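Local coordinates for DNA polymerase III subunit beta (Deinococcus radiodurans, PDB 4TRT), which probably tethers DNA polymerases and other proteins to DNA, encircling the duplex as a ring-shaped head-to-tail homodimer and so making synthesis processive, at residues K247-L257 against L300-M311. Residues are numbered along the deposited sequence; the frame is centred on the assembly and turned at random.
Sequences KLQVTLPATAL and LSVTQGGTEQAM
Gln249 exchanges a pair of backbone hydrogen bonds with Gly305, and Thr251 does the same with Thr303, making 303-306 an antiparallel edge strand beside 248-253. Lys247 and Leu248 both face Phe335 in a classic beta bulge, and Lys247 O accepts a nearly straight bond from Glu308 N (3.2 Å). Gly306 suits this turn: a beta carbon would collide with Lys247 O and jam against the carbonyl O of Gly305.

Beta-branched residues suit the extended strand, Val250 on the apolar side and Thr251 on the solvent side. Val250 shares its face with Gln304, and its CG1 presses tightly on Val302 CB (3.5 Å). In the adjoining apolar cluster Leu252 lies alongside Val302 and crosses Leu300 at about a right angle, while Leu248 CD2 packs on Met311 CB.

Gln304 CG sits between the backbone N and the carbonyl carbon (chi1 65°); the chain extends until NE2 meets Gln309 O (3.0 Å) from above the carbonyl plane, and OE1 accepts from Gly283 N. A leucine here would probably leave both partners without these bonds, freeing the turn to shift.

Branched aliphatics thus join this sheet to strands 275-281 and 284-290, while Gln249, Thr251 and Thr303 O share a bridging water on the opposite, more exposed face.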
ATOM      1  N   LYS A 247      -8.818 -16.720 -38.892  1.00 35.50           N
ATOM      2  CA  LYS A 247      -8.787 -15.922 -40.141  1.00 37.10           C
ATOM      3  C   LYS A 247      -7.673 -14.875 -40.157  1.00 34.21           C
ATOM      4  O   LYS A 247      -7.310 -14.364 -41.211  1.00 36.75           O
ATOM      5  CB  LYS A 247     -10.116 -15.158 -40.323  1.00 39.63           C
ATOM      6  CG  LYS A 247     -11.392 -15.988 -40.383  1.00 42.90           C
ATOM      7  CD  LYS A 247     -11.382 -16.943 -41.543  1.00 47.58           C
ATOM      8  CE  LYS A 247     -12.703 -17.685 -41.684  1.00 51.95           C
ATOM      9  NZ  LYS A 247     -12.449 -18.985 -42.377  1.00 54.21           N
ATOM     10  N   LEU A 248      -7.205 -14.483 -38.981  1.00 34.42           N
ATOM     11  CA  LEU A 248      -6.245 -13.403 -38.862  1.00 33.24           C
ATOM     12  C   LEU A 248      -5.363 -13.635 -37.632  1.00 33.81           C
ATOM     13  O   LEU A 248      -5.865 -13.956 -36.557  1.00 34.07           O
ATOM     14  CB  LEU A 248      -6.980 -12.061 -38.754  1.00 34.37           C
ATOM     15  CG  LEU A 248      -6.189 -10.764 -38.533  1.00 35.28           C
ATOM     16  CD1 LEU A 248      -5.261 -10.444 -39.705  1.00 34.49           C
ATOM     17  CD2 LEU A 248      -7.170  -9.619 -38.290  1.00 35.00           C
ATOM     18  N   GLN A 249      -4.054 -13.449 -37.820  1.00 32.58           N
ATOM     19  CA  GLN A 249      -3.049 -13.649 -36.787  1.00 32.96           C
ATOM     20  C   GLN A 249      -2.261 -12.366 -36.697  1.00 31.82           C
ATOM     21  O   GLN A 249      -1.843 -11.831 -37.715  1.00 32.84           O
ATOM     22  CB  GLN A 249      -2.114 -14.799 -37.173  1.00 34.20           C
ATOM     23  CG  GLN A 249      -0.981 -15.059 -36.193  1.00 35.09           C
ATOM     24  CD  GLN A 249      -0.034 -16.120 -36.723  1.00 36.74           C
ATOM     25  OE1 GLN A 249      -0.465 -17.233 -37.030  1.00 36.39           O
ATOM     26  NE2 GLN A 249       1.260 -15.769 -36.878  1.00 35.00           N
ATOM     27  N   VAL A 250      -2.090 -11.853 -35.487  1.00 31.42           N
ATOM     28  CA  VAL A 250      -1.335 -10.639 -35.262  1.00 30.86           C
ATOM     29  C   VAL A 250      -0.292 -10.960 -34.204  1.00 31.92           C
ATOM     30  O   VAL A 250      -0.602 -11.602 -33.207  1.00 32.80           O
ATOM     31  CB  VAL A 250      -2.256  -9.486 -34.786  1.00 32.28           C
ATOM     32  CG1 VAL A 250      -1.433  -8.283 -34.326  1.00 33.86           C
ATOM     33  CG2 VAL A 250      -3.197  -9.068 -35.915  1.00 33.10           C
ATOM     34  N   THR A 251       0.950 -10.540 -34.438  1.00 30.99           N
ATOM     35  CA  THR A 251       2.015 -10.764 -33.498  1.00 32.98           C
ATOM     36  C   THR A 251       2.623  -9.399 -33.154  1.00 32.71           C
ATOM     37  O   THR A 251       2.885  -8.593 -34.054  1.00 32.41           O
ATOM     38  CB  THR A 251       3.070 -11.700 -34.151  1.00 36.21           C
ATOM     39  OG1 THR A 251       2.463 -12.979 -34.426  1.00 38.55           O
ATOM     40  CG2 THR A 251       4.227 -11.870 -33.257  1.00 36.22           C
ATOM     41  N   LEU A 252       2.866  -9.151 -31.867  1.00 31.19           N
ATOM     42  CA  LEU A 252       3.410  -7.875 -31.427  1.00 32.47           C
ATOM     43  C   LEU A 252       3.971  -7.992 -30.016  1.00 31.12           C
ATOM     44  O   LEU A 252       3.678  -8.960 -29.319  1.00 30.11           O
ATOM     45  CB  LEU A 252       2.326  -6.783 -31.495  1.00 32.62           C
ATOM     46  CG  LEU A 252       1.214  -6.834 -30.454  1.00 33.49           C
ATOM     47  CD1 LEU A 252       0.303  -5.639 -30.667  1.00 36.19           C
ATOM     48  CD2 LEU A 252       0.390  -8.122 -30.473  1.00 34.53           C
ATOM     49  N   PRO A 253       4.756  -6.998 -29.586  1.00 31.38           N
ATOM     50  CA  PRO A 253       5.327  -7.026 -28.242  1.00 33.29           C
ATOM     51  C   PRO A 253       4.252  -6.988 -27.167  1.00 33.79           C
ATOM     52  O   PRO A 253       3.352  -6.146 -27.225  1.00 33.02           O
ATOM     53  CB  PRO A 253       6.171  -5.756 -28.196  1.00 34.94           C
ATOM     54  CG  PRO A 253       6.448  -5.413 -29.622  1.00 33.76           C
ATOM     55  CD  PRO A 253       5.210  -5.813 -30.343  1.00 34.48           C
ATOM     56  N   ALA A 254       4.335  -7.912 -26.216  1.00 33.93           N
ATOM     57  CA  ALA A 254       3.327  -8.047 -25.182  1.00 35.81           C
ATOM     58  C   ALA A 254       3.227  -6.792 -24.331  1.00 35.56           C
ATOM     59  O   ALA A 254       2.124  -6.357 -23.986  1.00 33.84           O
ATOM     60  CB  ALA A 254       3.647  -9.236 -24.298  1.00 34.65           C
ATOM     61  N   THR A 255       4.368  -6.214 -23.984  1.00 36.07           N
ATOM     62  CA  THR A 255       4.364  -5.091 -23.046  1.00 36.37           C
ATOM     63  C   THR A 255       3.742  -3.870 -23.693  1.00 37.40           C
ATOM     64  O   THR A 255       2.942  -3.163 -23.045  1.00 35.42           O
ATOM     65  CB  THR A 255       5.776  -4.758 -22.550  1.00 36.95           C
ATOM     66  OG1 THR A 255       6.256  -5.844 -21.755  1.00 39.31           O
ATOM     67  CG2 THR A 255       5.797  -3.457 -21.739  1.00 37.57           C
ATOM     68  N   ALA A 256       4.073  -3.629 -24.963  1.00 35.88           N
ATOM     69  CA  ALA A 256       3.459  -2.505 -25.684  1.00 36.85           C
ATOM     70  C   ALA A 256       1.940  -2.666 -25.744  1.00 37.15           C
ATOM     71  O   ALA A 256       1.194  -1.701 -25.504  1.00 36.36           O
ATOM     72  CB  ALA A 256       4.069  -2.325 -27.069  1.00 36.00           C
ATOM     73  N   LEU A 257       1.464  -3.885 -26.012  1.00 34.94           N
ATOM     74  CA  LEU A 257       0.021  -4.124 -26.090  1.00 32.74           C
ATOM     75  C   LEU A 257      -0.662  -3.921 -24.741  1.00 33.39           C
ATOM     76  O   LEU A 257      -1.737  -3.305 -24.673  1.00 31.96           O
ATOM     77  CB  LEU A 257      -0.287  -5.521 -26.651  1.00 32.78           C
ATOM     78  CG  LEU A 257      -1.753  -5.929 -26.698  1.00 34.29           C
ATOM     79  CD1 LEU A 257      -2.570  -5.031 -27.642  1.00 31.52           C
ATOM     80  CD2 LEU A 257      -1.850  -7.407 -27.088  1.00 34.26           C
ATOM     81  N   LEU A 300      -0.396   0.672 -32.739  1.00 37.31           N
ATOM     82  CA  LEU A 300       0.808  -0.148 -32.621  1.00 40.19           C
ATOM     83  C   LEU A 300       1.140  -0.817 -33.949  1.00 38.57           C
ATOM     84  O   LEU A 300       0.242  -1.292 -34.639  1.00 36.46           O
ATOM     85  CB  LEU A 300       0.616  -1.254 -31.569  1.00 40.53           C
ATOM     86  CG  LEU A 300       0.350  -0.859 -30.123  1.00 44.20           C
ATOM     87  CD1 LEU A 300      -0.026  -2.086 -29.292  1.00 42.59           C
ATOM     88  CD2 LEU A 300       1.555  -0.155 -29.531  1.00 43.40           C
ATOM     89  N   SER A 301       2.432  -0.870 -34.275  1.00 37.74           N
ATOM     90  CA  SER A 301       2.920  -1.665 -35.389  1.00 39.52           C
ATOM     91  C   SER A 301       2.845  -3.130 -35.024  1.00 35.67           C
ATOM     92  O   SER A 301       3.184  -3.515 -33.908  1.00 34.98           O
ATOM     93  CB  SER A 301       4.367  -1.302 -35.728  1.00 41.89           C
ATOM     94  OG  SER A 301       4.442   0.071 -36.037  1.00 48.18           O
ATOM     95  N   VAL A 302       2.359  -3.945 -35.950  1.00 35.42           N
ATOM     96  CA  VAL A 302       2.253  -5.387 -35.731  1.00 34.56           C
ATOM     97  C   VAL A 302       2.659  -6.149 -36.997  1.00 36.12           C
ATOM     98  O   VAL A 302       2.775  -5.571 -38.078  1.00 38.40           O
ATOM     99  CB  VAL A 302       0.812  -5.818 -35.346  1.00 32.81           C
ATOM    100  CG1 VAL A 302       0.363  -5.118 -34.063  1.00 31.52           C
ATOM    101  CG2 VAL A 302      -0.176  -5.543 -36.483  1.00 33.23           C
ATOM    102  N   THR A 303       2.861  -7.459 -36.851  1.00 36.03           N
ATOM    103  CA  THR A 303       2.960  -8.328 -37.996  1.00 35.45           C
ATOM    104  C   THR A 303       1.620  -9.010 -38.094  1.00 34.82           C
ATOM    105  O   THR A 303       1.127  -9.539 -37.100  1.00 35.28           O
ATOM    106  CB  THR A 303       4.084  -9.345 -37.775  1.00 37.41           C
ATOM    107  OG1 THR A 303       5.278  -8.624 -37.463  1.00 35.85           O
ATOM    108  CG2 THR A 303       4.290 -10.225 -39.018  1.00 38.72           C
ATOM    109  N   GLN A 304       1.007  -8.994 -39.272  1.00 33.47           N
ATOM    110  CA  GLN A 304      -0.287  -9.615 -39.431  1.00 35.31           C
ATOM    111  C   GLN A 304      -0.226 -10.596 -40.588  1.00 34.81           C
ATOM    112  O   GLN A 304       0.542 -10.396 -41.520  1.00 39.26           O
ATOM    113  CB  GLN A 304      -1.393  -8.573 -39.612  1.00 37.91           C
ATOM    114  CG  GLN A 304      -1.287  -7.747 -40.863  1.00 39.79           C
ATOM    115  CD  GLN A 304      -2.501  -6.870 -41.044  1.00 41.57           C
ATOM    116  OE1 GLN A 304      -2.474  -5.707 -40.677  1.00 41.96           O
ATOM    117  NE2 GLN A 304      -3.584  -7.437 -41.578  1.00 39.93           N
ATOM    118  N   GLY A 305      -0.984 -11.682 -40.487  1.00 33.26           N
ATOM    119  CA  GLY A 305      -1.144 -12.605 -41.586  1.00 35.38           C
ATOM    120  C   GLY A 305      -2.497 -13.264 -41.557  1.00 35.11           C
ATOM    121  O   GLY A 305      -3.210 -13.176 -40.566  1.00 32.29           O
ATOM    122  N   GLY A 306      -2.854 -13.932 -42.653  1.00 35.72           N
ATOM    123  CA  GLY A 306      -4.093 -14.718 -42.698  1.00 37.74           C
ATOM    124  C   GLY A 306      -4.974 -14.374 -43.883  1.00 38.76           C
ATOM    125  O   GLY A 306      -4.555 -13.671 -44.791  1.00 41.22           O
ATOM    126  N   THR A 307      -6.196 -14.894 -43.886  1.00 39.72           N
ATOM    127  CA  THR A 307      -7.070 -14.729 -45.053  1.00 42.02           C
ATOM    128  C   THR A 307      -7.877 -13.419 -45.027  1.00 42.93           C
ATOM    129  O   THR A 307      -8.381 -12.997 -46.056  1.00 45.32           O
ATOM    130  CB  THR A 307      -7.976 -15.957 -45.262  1.00 44.09           C
ATOM    131  OG1 THR A 307      -8.718 -16.226 -44.072  1.00 41.75           O
ATOM    132  CG2 THR A 307      -7.129 -17.186 -45.633  1.00 44.07           C
ATOM    133  N   GLU A 308      -7.974 -12.764 -43.868  1.00 42.59           N
ATOM    134  CA  GLU A 308      -8.517 -11.396 -43.796  1.00 44.31           C
ATOM    135  C   GLU A 308      -7.362 -10.413 -43.583  1.00 43.97           C
ATOM    136  O   GLU A 308      -6.424 -10.701 -42.820  1.00 43.63           O
ATOM    137  CB  GLU A 308      -9.500 -11.263 -42.629  1.00 44.36           C
ATOM    138  CG  GLU A 308     -10.730 -12.142 -42.713  1.00 45.64           C
ATOM    139  CD  GLU A 308     -11.632 -11.797 -43.879  1.00 48.82           C
ATOM    140  OE1 GLU A 308     -11.724 -10.609 -44.258  1.00 47.12           O
ATOM    141  OE2 GLU A 308     -12.245 -12.729 -44.438  1.00 53.09           O
ATOM    142  N   GLN A 309      -7.412  -9.269 -44.263  1.00 44.43           N
ATOM    143  CA  GLN A 309      -6.395  -8.221 -44.110  1.00 43.31           C
ATOM    144  C   GLN A 309      -6.832  -7.098 -43.167  1.00 42.70           C
ATOM    145  O   GLN A 309      -6.025  -6.238 -42.830  1.00 39.83           O
ATOM    146  CB  GLN A 309      -6.024  -7.616 -45.458  1.00 47.68           C
ATOM    147  CG  GLN A 309      -5.272  -8.565 -46.378  1.00 51.01           C
ATOM    148  CD  GLN A 309      -6.177  -9.572 -47.039  1.00 52.88           C
ATOM    149  OE1 GLN A 309      -7.194  -9.214 -47.617  1.00 55.69           O
ATOM    150  NE2 GLN A 309      -5.808 -10.850 -46.954  1.00 53.47           N
ATOM    151  N   ALA A 310      -8.098  -7.107 -42.748  1.00 41.98           N
ATOM    152  CA  ALA A 310      -8.581  -6.098 -41.805  1.00 42.11           C
ATOM    153  C   ALA A 310      -9.695  -6.671 -40.951  1.00 42.07           C
ATOM    154  O   ALA A 310     -10.457  -7.516 -41.405  1.00 44.41           O
ATOM    155  CB  ALA A 310      -9.049  -4.844 -42.530  1.00 43.33           C
ATOM    156  N   MET A 311      -9.762  -6.231 -39.704  1.00 40.51           N
ATOM    157  CA  MET A 311     -10.804  -6.684 -38.801  1.00 40.31           C
ATOM    158  C   MET A 311     -11.015  -5.679 -37.680  1.00 40.51           C
ATOM    159  O   MET A 311     -10.057  -5.082 -37.172  1.00 37.66           O
ATOM    160  CB  MET A 311     -10.466  -8.063 -38.209  1.00 38.92           C
ATOM    161  CG  MET A 311     -11.672  -8.792 -37.658  1.00 40.44           C
ATOM    162  SD  MET A 311     -11.320 -10.476 -37.085  1.00 40.47           S
ATOM    163  CE  MET A 311     -11.214 -11.395 -38.623  1.00 40.41           C
TER
HETATM  164  O   HOH W   1       1.485 -12.527 -37.397  1.00 31.99           O